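Local coordinates for protein transcriptional regulator nlh2 (Aquifex aeolicus, PDB 4G3V) that probably regulates sigma54-dependent transcription, its GAF domain, captured here in an inactive state, controlling the activator's function, at residues Asn10-Asn13 with Glu14-Ile18. Sequence-based numbering, arbitrary orientation.
Sequences NVVN and EITKI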
ATOM      1  N   ASN A  10       0.463 -10.169  -3.950  1.00 26.78           N
ATOM      2  CA  ASN A  10      -0.497 -11.036  -3.275  1.00 27.37           C
ATOM      3  C   ASN A  10      -0.546 -10.825  -1.759  1.00 24.20           C
ATOM      4  O   ASN A  10      -1.628 -10.876  -1.154  1.00 26.19           O
ATOM      5  CB  ASN A  10      -0.235 -12.508  -3.635  1.00 30.54           C
ATOM      6  CG  ASN A  10      -0.595 -12.817  -5.089  1.00 35.34           C
ATOM      7  OD1 ASN A  10      -1.455 -12.154  -5.675  1.00 39.62           O
ATOM      8  ND2 ASN A  10       0.059 -13.824  -5.676  1.00 36.05           N
ATOM      9  N   VAL A  11       0.593 -10.595  -1.127  1.00 25.17           N
ATOM     10  CA  VAL A  11       0.575 -10.393   0.328  1.00 24.35           C
ATOM     11  C   VAL A  11      -0.088  -9.066   0.694  1.00 23.38           C
ATOM     12  O   VAL A  11      -0.771  -8.964   1.714  1.00 25.15           O
ATOM     13  CB  VAL A  11       1.975 -10.536   0.994  1.00 31.23           C
ATOM     14  CG1 VAL A  11       2.776  -9.278   0.876  1.00 32.40           C
ATOM     15  CG2 VAL A  11       1.813 -10.904   2.475  1.00 33.16           C
ATOM     16  N   VAL A  12       0.111  -8.046  -0.129  1.00 23.37           N
ATOM     17  CA  VAL A  12      -0.562  -6.772   0.095  1.00 23.16           C
ATOM     18  C   VAL A  12      -2.082  -6.952  -0.041  1.00 22.91           C
ATOM     19  O   VAL A  12      -2.853  -6.464   0.797  1.00 23.31           O
ATOM     20  CB  VAL A  12      -0.035  -5.687  -0.870  1.00 25.43           C
ATOM     21  CG1 VAL A  12      -1.002  -4.503  -0.952  1.00 26.84           C
ATOM     22  CG2 VAL A  12       1.355  -5.236  -0.425  1.00 26.84           C
ATOM     23  N   ASN A  13      -2.531  -7.655  -1.071  1.00 23.05           N
ATOM     24  CA  ASN A  13      -3.972  -7.936  -1.181  1.00 24.71           C
ATOM     25  C   ASN A  13      -4.497  -8.713   0.027  1.00 21.44           C
ATOM     26  O   ASN A  13      -5.568  -8.419   0.552  1.00 22.70           O
ATOM     27  CB  ASN A  13      -4.295  -8.727  -2.457  1.00 26.01           C
ATOM     28  CG  ASN A  13      -3.984  -7.960  -3.718  1.00 27.11           C
ATOM     29  OD1 ASN A  13      -3.898  -6.734  -3.708  1.00 26.28           O
ATOM     30  ND2 ASN A  13      -3.816  -8.685  -4.823  1.00 28.61           N
ATOM     31  N   GLU A  14      -3.735  -9.706   0.471  1.00 22.82           N
ATOM     32  CA  GLU A  14      -4.150 -10.562   1.588  1.00 23.98           C
ATOM     33  C   GLU A  14      -4.203  -9.770   2.897  1.00 20.92           C
ATOM     34  O   GLU A  14      -5.138  -9.902   3.674  1.00 23.54           O
ATOM     35  CB  GLU A  14      -3.189 -11.743   1.714  1.00 26.46           C
ATOM     36  CG  GLU A  14      -3.433 -12.655   2.919  1.00 30.46           C
ATOM     37  CD  GLU A  14      -4.734 -13.436   2.875  1.00 35.13           C
ATOM     38  OE1 GLU A  14      -5.536 -13.282   1.926  1.00 35.17           O
ATOM     39  OE2 GLU A  14      -4.942 -14.228   3.816  1.00 36.95           O
ATOM     40  N   ILE A  15      -3.197  -8.926   3.128  1.00 20.77           N
ATOM     41  CA  ILE A  15      -3.168  -8.087   4.315  1.00 21.34           C
ATOM     42  C   ILE A  15      -4.357  -7.134   4.337  1.00 21.89           C
ATOM     43  O   ILE A  15      -4.973  -6.941   5.380  1.00 21.47           O
ATOM     44  CB  ILE A  15      -1.812  -7.337   4.428  1.00 22.24           C
ATOM     45  CG1 ILE A  15      -0.714  -8.349   4.817  1.00 23.43           C
ATOM     46  CG2 ILE A  15      -1.882  -6.225   5.459  1.00 22.18           C
ATOM     47  CD1 ILE A  15       0.718  -7.811   4.724  1.00 24.75           C
ATOM     48  N   THR A  16      -4.716  -6.567   3.184  1.00 22.90           N
ATOM     49  CA  THR A  16      -5.863  -5.660   3.135  1.00 22.93           C
ATOM     50  C   THR A  16      -7.153  -6.405   3.472  1.00 21.98           C
ATOM     51  O   THR A  16      -8.023  -5.885   4.173  1.00 22.28           O
ATOM     52  CB  THR A  16      -5.958  -4.985   1.752  1.00 23.35           C
ATOM     53  OG1 THR A  16      -4.751  -4.252   1.515  1.00 23.28           O
ATOM     54  CG2 THR A  16      -7.127  -4.036   1.646  1.00 25.61           C
ATOM     55  N   LYS A  17      -7.259  -7.629   2.985  1.00 22.42           N
ATOM     56  CA  LYS A  17      -8.403  -8.487   3.289  1.00 23.68           C
ATOM     57  C   LYS A  17      -8.509  -8.756   4.793  1.00 22.94           C
ATOM     58  O   LYS A  17      -9.590  -8.647   5.372  1.00 24.62           O
ATOM     59  CB  LYS A  17      -8.278  -9.798   2.526  1.00 23.69           C
ATOM     60  CG  LYS A  17      -9.439 -10.750   2.737  1.00 26.62           C
ATOM     61  CD  LYS A  17      -9.328 -11.972   1.809  1.00 29.83           C
ATOM     62  CE  LYS A  17     -10.440 -12.970   2.073  1.00 37.04           C
ATOM     63  NZ  LYS A  17     -10.289 -14.225   1.267  1.00 40.46           N
ATOM     64  N   ILE A  18      -7.390  -9.098   5.427  1.00 23.47           N
ATOM     65  CA  ILE A  18      -7.364  -9.318   6.875  1.00 25.13           C
ATOM     66  C   ILE A  18      -7.764  -8.053   7.641  1.00 24.41           C
ATOM     67  O   ILE A  18      -8.615  -8.092   8.541  1.00 25.04           O
ATOM     68  CB  ILE A  18      -5.967  -9.747   7.330  1.00 26.09           C
ATOM     69  CG1 ILE A  18      -5.633 -11.139   6.789  1.00 26.04           C
ATOM     70  CG2 ILE A  18      -5.849  -9.719   8.852  1.00 27.52           C
ATOM     71  CD1 ILE A  18      -4.149 -11.432   6.788  1.00 27.42           C
TER
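Val-11 and Ile-15, one turn apart on the amphipathic helix 4-19 of this GAF domain, lie side by side and point the same way, CG2 of Val-11 coming 4.0 Å from CD1 of Ile-15. Ile-15 has CG1 beside its own backbone N (chi1 -72°), which turns that branch back over the preceding turn and leaves it 3.2 Å from the carbonyl O of Val-11. Branched apolar side chains suit this tightly packed face: Val-11 meets Tyr-39 of helix 25-40, while Ile-15 reaches Val-35 there and Ile-152 and Leu-155 of helix 139-162. The looser side carries polar residues, the exposed Asn-10 and Lys-17; the extended chain of Lys-17 leads away from the preceding turn, though it also packs on Gly-124 of the second subunit. Toward that subunit the helix presents Asn-13, suited to the place because its amide OD1 can accept two hydrogen bonds, from ND2 of Asn-150 and of Asn-154 of the second subunit. Regular i to i+4 bonds hold the turns together, Ile-15 N donating to Val-11 O at 2.8 Å. Val-12 O accepts from Thr-16 N, and threonine suits position 16 because its hydroxyl can lie back beside that carbonyl, Thr-16 OG1 being 3.0 Å from Val-12 O.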